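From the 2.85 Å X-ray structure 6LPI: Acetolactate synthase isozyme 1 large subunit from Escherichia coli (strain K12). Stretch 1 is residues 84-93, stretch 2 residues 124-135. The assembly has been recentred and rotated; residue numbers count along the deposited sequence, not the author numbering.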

ATOM      1  N   SER B  84     -24.906   3.378   1.779  1.00 43.21           N
ATOM      2  CA  SER B  84     -24.614   4.800   1.895  1.00 36.69           C
ATOM      3  C   SER B  84     -24.315   5.168   3.340  1.00 46.78           C
ATOM      4  O   SER B  84     -24.357   4.345   4.256  1.00 67.04           O
ATOM      5  CB  SER B  84     -25.783   5.637   1.393  1.00 37.51           C
ATOM      6  OG  SER B  84     -26.968   5.333   2.111  1.00 47.39           O
ATOM      7  N   GLY B  85     -24.015   6.432   3.534  1.00 36.52           N
ATOM      8  CA  GLY B  85     -23.893   7.006   4.850  1.00 39.84           C
ATOM      9  C   GLY B  85     -22.772   6.379   5.630  1.00 46.92           C
ATOM     10  O   GLY B  85     -21.628   6.338   5.171  1.00 40.07           O
ATOM     11  N   PRO B  86     -23.103   5.819   6.802  1.00 52.86           N
ATOM     12  CA  PRO B  86     -22.059   5.279   7.690  1.00 46.13           C
ATOM     13  C   PRO B  86     -21.315   4.076   7.119  1.00 50.18           C
ATOM     14  O   PRO B  86     -20.150   3.863   7.494  1.00 33.66           O
ATOM     15  CB  PRO B  86     -22.831   4.923   8.967  1.00 44.87           C
ATOM     16  CG  PRO B  86     -24.208   4.717   8.521  1.00 50.55           C
ATOM     17  CD  PRO B  86     -24.452   5.625   7.353  1.00 54.75           C
ATOM     18  N   GLY B  87     -21.953   3.256   6.267  1.00 34.67           N
ATOM     19  CA  GLY B  87     -21.192   2.242   5.537  1.00 39.40           C
ATOM     20  C   GLY B  87     -20.070   2.851   4.707  1.00 43.61           C
ATOM     21  O   GLY B  87     -18.885   2.494   4.846  1.00 46.79           O
ATOM     22  N   ALA B  88     -20.418   3.835   3.876  1.00 42.49           N
ATOM     23  CA  ALA B  88     -19.402   4.477   3.061  1.00 39.89           C
ATOM     24  C   ALA B  88     -18.334   5.116   3.941  1.00 36.61           C
ATOM     25  O   ALA B  88     -17.138   4.878   3.744  1.00 40.93           O
ATOM     26  CB  ALA B  88     -20.042   5.502   2.123  1.00 40.57           C
ATOM     27  N   THR B  89     -18.742   5.915   4.933  1.00 35.85           N
ATOM     28  CA  THR B  89     -17.750   6.585   5.772  1.00 37.01           C
ATOM     29  C   THR B  89     -16.868   5.581   6.498  1.00 40.30           C
ATOM     30  O   THR B  89     -15.674   5.823   6.694  1.00 46.43           O
ATOM     31  CB  THR B  89     -18.418   7.516   6.778  1.00 36.81           C
ATOM     32  OG1 THR B  89     -19.353   6.765   7.545  1.00 48.97           O
ATOM     33  CG2 THR B  89     -19.107   8.685   6.093  1.00 32.62           C
ATOM     34  N   ASN B  90     -17.434   4.446   6.910  1.00 39.02           N
ATOM     35  CA  ASN B  90     -16.634   3.428   7.582  1.00 34.79           C
ATOM     36  C   ASN B  90     -15.598   2.792   6.669  1.00 33.86           C
ATOM     37  O   ASN B  90     -14.595   2.270   7.163  1.00 42.34           O
ATOM     38  CB  ASN B  90     -17.537   2.355   8.164  1.00 40.93           C
ATOM     39  CG  ASN B  90     -18.085   2.735   9.525  1.00 44.39           C
ATOM     40  OD1 ASN B  90     -17.631   3.710  10.162  1.00 33.69           O
ATOM     41  ND2 ASN B  90     -19.086   1.978   9.978  1.00 42.52           N
ATOM     42  N   LEU B  91     -15.799   2.844   5.352  1.00 33.66           N
ATOM     43  CA  LEU B  91     -14.790   2.304   4.440  1.00 33.39           C
ATOM     44  C   LEU B  91     -13.526   3.158   4.354  1.00 40.76           C
ATOM     45  O   LEU B  91     -12.475   2.651   3.927  1.00 44.43           O
ATOM     46  CB  LEU B  91     -15.398   2.159   3.046  1.00 36.82           C
ATOM     47  CG  LEU B  91     -16.180   0.870   2.859  1.00 39.35           C
ATOM     48  CD1 LEU B  91     -16.986   0.954   1.606  1.00 41.35           C
ATOM     49  CD2 LEU B  91     -15.193  -0.264   2.765  1.00 31.70           C
ATOM     50  N   VAL B  92     -13.608   4.429   4.758  1.00 44.24           N
ATOM     51  CA  VAL B  92     -12.568   5.421   4.451  1.00 43.38           C
ATOM     52  C   VAL B  92     -11.165   4.944   4.834  1.00 48.88           C
ATOM     53  O   VAL B  92     -10.240   4.981   4.018  1.00 48.45           O
ATOM     54  CB  VAL B  92     -12.909   6.756   5.130  1.00 39.67           C
ATOM     55  CG1 VAL B  92     -11.747   7.723   5.022  1.00 39.95           C
ATOM     56  CG2 VAL B  92     -14.168   7.340   4.506  1.00 41.89           C
ATOM     57  N   THR B  93     -10.962   4.543   6.094  1.00 49.48           N
ATOM     58  CA  THR B  93      -9.609   4.186   6.519  1.00 43.47           C
ATOM     59  C   THR B  93      -9.049   3.047   5.669  1.00 43.88           C
ATOM     60  O   THR B  93      -7.898   3.104   5.225  1.00 37.35           O
ATOM     61  CB  THR B  93      -9.595   3.806   7.996  1.00 39.84           C
ATOM     62  OG1 THR B  93     -10.055   4.913   8.769  1.00 43.79           O
ATOM     63  CG2 THR B  93      -8.193   3.494   8.444  1.00 36.70           C
ATOM     64  N   GLU B 124     -28.247  13.043   2.654  1.00 74.01           N
ATOM     65  CA  GLU B 124     -27.224  12.178   2.072  1.00 77.67           C
ATOM     66  C   GLU B 124     -25.803  12.577   2.526  1.00 77.79           C
ATOM     67  O   GLU B 124     -25.599  13.634   3.125  1.00 85.64           O
ATOM     68  CB  GLU B 124     -27.316  12.212   0.537  1.00 75.82           C
ATOM     69  N   VAL B 125     -24.833  11.708   2.248  1.00 58.90           N
ATOM     70  CA  VAL B 125     -23.421  11.978   2.486  1.00 45.50           C
ATOM     71  C   VAL B 125     -22.690  11.943   1.144  1.00 46.04           C
ATOM     72  O   VAL B 125     -22.840  10.988   0.371  1.00 46.40           O
ATOM     73  CB  VAL B 125     -22.820  10.967   3.478  1.00 51.28           C
ATOM     74  CG1 VAL B 125     -21.322  10.917   3.348  1.00 35.37           C
ATOM     75  CG2 VAL B 125     -23.183  11.361   4.885  1.00 62.87           C
ATOM     76  N   ASP B 126     -21.850  12.953   0.900  1.00 41.01           N
ATOM     77  CA  ASP B 126     -21.139  13.099  -0.366  1.00 36.11           C
ATOM     78  C   ASP B 126     -20.005  12.079  -0.429  1.00 45.55           C
ATOM     79  O   ASP B 126     -18.827  12.394  -0.238  1.00 43.08           O
ATOM     80  CB  ASP B 126     -20.643  14.528  -0.520  1.00 45.67           C
ATOM     81  CG  ASP B 126     -19.857  14.745  -1.798  1.00 59.01           C
ATOM     82  OD1 ASP B 126     -19.437  15.906  -2.028  1.00 67.70           O
ATOM     83  OD2 ASP B 126     -19.670  13.783  -2.581  1.00 54.07           O
ATOM     84  N   THR B 127     -20.380  10.827  -0.725  1.00 42.81           N
ATOM     85  CA  THR B 127     -19.382   9.775  -0.851  1.00 36.53           C
ATOM     86  C   THR B 127     -18.336  10.121  -1.909  1.00 41.36           C
ATOM     87  O   THR B 127     -17.133   9.950  -1.681  1.00 44.41           O
ATOM     88  CB  THR B 127     -20.058   8.459  -1.196  1.00 48.22           C
ATOM     89  OG1 THR B 127     -20.965   8.095  -0.148  1.00 60.04           O
ATOM     90  CG2 THR B 127     -19.014   7.384  -1.351  1.00 52.29           C
ATOM     91  N   TYR B 128     -18.776  10.607  -3.073  1.00 41.74           N
ATOM     92  CA  TYR B 128     -17.842  10.996  -4.124  1.00 43.00           C
ATOM     93  C   TYR B 128     -16.815  11.983  -3.591  1.00 43.00           C
ATOM     94  O   TYR B 128     -15.596  11.816  -3.771  1.00 44.44           O
ATOM     95  CB  TYR B 128     -18.586  11.673  -5.272  1.00 41.95           C
ATOM     96  CG  TYR B 128     -17.756  11.823  -6.530  1.00 38.90           C
ATOM     97  CD1 TYR B 128     -17.089  13.020  -6.785  1.00 34.45           C
ATOM     98  CD2 TYR B 128     -17.607  10.772  -7.446  1.00 33.20           C
ATOM     99  CE1 TYR B 128     -16.314  13.185  -7.930  1.00 37.56           C
ATOM    100  CE2 TYR B 128     -16.843  10.927  -8.595  1.00 33.74           C
ATOM    101  CZ  TYR B 128     -16.191  12.153  -8.829  1.00 40.25           C
ATOM    102  OH  TYR B 128     -15.419  12.360  -9.957  1.00 43.25           O
ATOM    103  N   GLY B 129     -17.312  13.059  -2.975  1.00 33.18           N
ATOM    104  CA  GLY B 129     -16.426  14.072  -2.444  1.00 33.67           C
ATOM    105  C   GLY B 129     -15.403  13.509  -1.489  1.00 40.50           C
ATOM    106  O   GLY B 129     -14.211  13.787  -1.607  1.00 48.26           O
ATOM    107  N   ILE B 130     -15.861  12.715  -0.522  1.00 40.52           N
ATOM    108  CA  ILE B 130     -14.962  12.120   0.459  1.00 37.99           C
ATOM    109  C   ILE B 130     -13.924  11.232  -0.197  1.00 30.37           C
ATOM    110  O   ILE B 130     -12.780  11.167   0.263  1.00 31.63           O
ATOM    111  CB  ILE B 130     -15.766  11.357   1.525  1.00 39.15           C
ATOM    112  CG1 ILE B 130     -16.840  12.271   2.096  1.00 38.35           C
ATOM    113  CG2 ILE B 130     -14.859  10.962   2.643  1.00 50.37           C
ATOM    114  CD1 ILE B 130     -17.577  11.642   3.188  1.00 41.29           C
ATOM    115  N   SER B 131     -14.285  10.544  -1.272  1.00 34.90           N
ATOM    116  CA  SER B 131     -13.328   9.624  -1.879  1.00 36.83           C
ATOM    117  C   SER B 131     -12.323  10.321  -2.797  1.00 38.94           C
ATOM    118  O   SER B 131     -11.254   9.750  -3.041  1.00 36.64           O
ATOM    119  CB  SER B 131     -14.046   8.501  -2.638  1.00 32.88           C
ATOM    120  OG  SER B 131     -15.163   9.004  -3.355  1.00 38.70           O
ATOM    121  N   ILE B 132     -12.637  11.514  -3.316  1.00 35.88           N
ATOM    122  CA  ILE B 132     -11.702  12.244  -4.189  1.00 42.56           C
ATOM    123  C   ILE B 132     -10.251  12.130  -3.702  1.00 45.34           C
ATOM    124  O   ILE B 132      -9.396  11.653  -4.461  1.00 47.82           O
ATOM    125  CB  ILE B 132     -12.048  13.746  -4.317  1.00 40.94           C
ATOM    126  CG1 ILE B 132     -13.401  14.033  -4.965  1.00 45.66           C
ATOM    127  CG2 ILE B 132     -11.008  14.405  -5.179  1.00 34.74           C
ATOM    128  CD1 ILE B 132     -13.395  14.053  -6.461  1.00 53.38           C
ATOM    129  N   PRO B 133      -9.898  12.522  -2.474  1.00 40.50           N
ATOM    130  CA  PRO B 133      -8.477  12.539  -2.099  1.00 36.51           C
ATOM    131  C   PRO B 133      -7.890  11.215  -1.630  1.00 41.22           C
ATOM    132  O   PRO B 133      -6.697  11.185  -1.311  1.00 34.39           O
ATOM    133  CB  PRO B 133      -8.445  13.563  -0.956  1.00 31.35           C
ATOM    134  CG  PRO B 133      -9.752  13.473  -0.332  1.00 35.71           C
ATOM    135  CD  PRO B 133     -10.745  13.037  -1.377  1.00 30.93           C
ATOM    136  N   ILE B 134      -8.624  10.104  -1.633  1.00 38.67           N
ATOM    137  CA  ILE B 134      -8.078   8.853  -1.100  1.00 38.35           C
ATOM    138  C   ILE B 134      -8.208   7.717  -2.100  1.00 36.78           C
ATOM    139  O   ILE B 134      -8.099   6.541  -1.732  1.00 39.92           O
ATOM    140  CB  ILE B 134      -8.765   8.434   0.220  1.00 38.86           C
ATOM    141  CG1 ILE B 134     -10.280   8.270  -0.015  1.00 42.35           C
ATOM    142  CG2 ILE B 134      -8.407   9.369   1.349  1.00 29.83           C
ATOM    143  CD1 ILE B 134     -11.084   7.805   1.168  1.00 31.55           C
ATOM    144  N   THR B 135      -8.487   8.029  -3.354  1.00 38.19           N
ATOM    145  CA  THR B 135      -8.659   6.968  -4.326  1.00 37.96           C
ATOM    146  C   THR B 135      -7.726   7.199  -5.501  1.00 34.50           C
ATOM    147  O   THR B 135      -7.322   8.321  -5.768  1.00 35.01           O
ATOM    148  CB  THR B 135     -10.084   6.912  -4.808  1.00 35.66           C
ATOM    149  OG1 THR B 135     -10.516   8.253  -5.073  1.00 35.75           O
ATOM    150  CG2 THR B 135     -10.925   6.352  -3.695  1.00 28.52           C
TER

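Two nearly parallel helices, 86-93 and 127-131, run side by side with axes 7° apart and 10.5 Å distant at closest approach. No hydrogen bond crosses between the stretches, so the 305 Å² they bury is held by shape and van der Waals contact, while each backbone satisfies its polar groups largely within its own helix.

Along stretch 2 the contact opens at V125, whose CA-to-CB bond points toward the partner. V125 CB lies 4.3 Å from G85 CA, a close approach to bare backbone just before the first helix. G85 has positive phi, which favours glycine, and an ideal CB there would clash with P86 CD. V125 CG1 also meets T89 CG2 at 4.2 Å, while T89 OG1 donates to P86 O (3.0 Å) within its own helix.

D126 takes no part in the interface. It sits at the N-cap position right before helix 127-131, where D126 OD2 accepts from G129 N at a very short 2.5 Å.

At T127 the partner is A88, the smallest side chain in the contact. A88 points toward stretch 2, and A88 CB sits 3.6 Å from T127 OG1, which gives a weak hydrogen bond to V125 O (3.5 Å). The spacing widens along the helices: CA to CA, G85 and V125 are 5.5 Å apart, A88 and T127 6.6 Å, V92 and S131 7.6 Å.

Further on, I130 points toward stretch 1. I130 CG2 packs against V92 CG2 at 4.1 Å, and I130 CD1 reaches T89 CG2 at 4.4 Å. I134 adds a second apolar partner for V92, with I134 CD1 3.9 Å from V92 CG1. V92 thus uses both methyls, one per isoleucine, and buries more area here than any other residue.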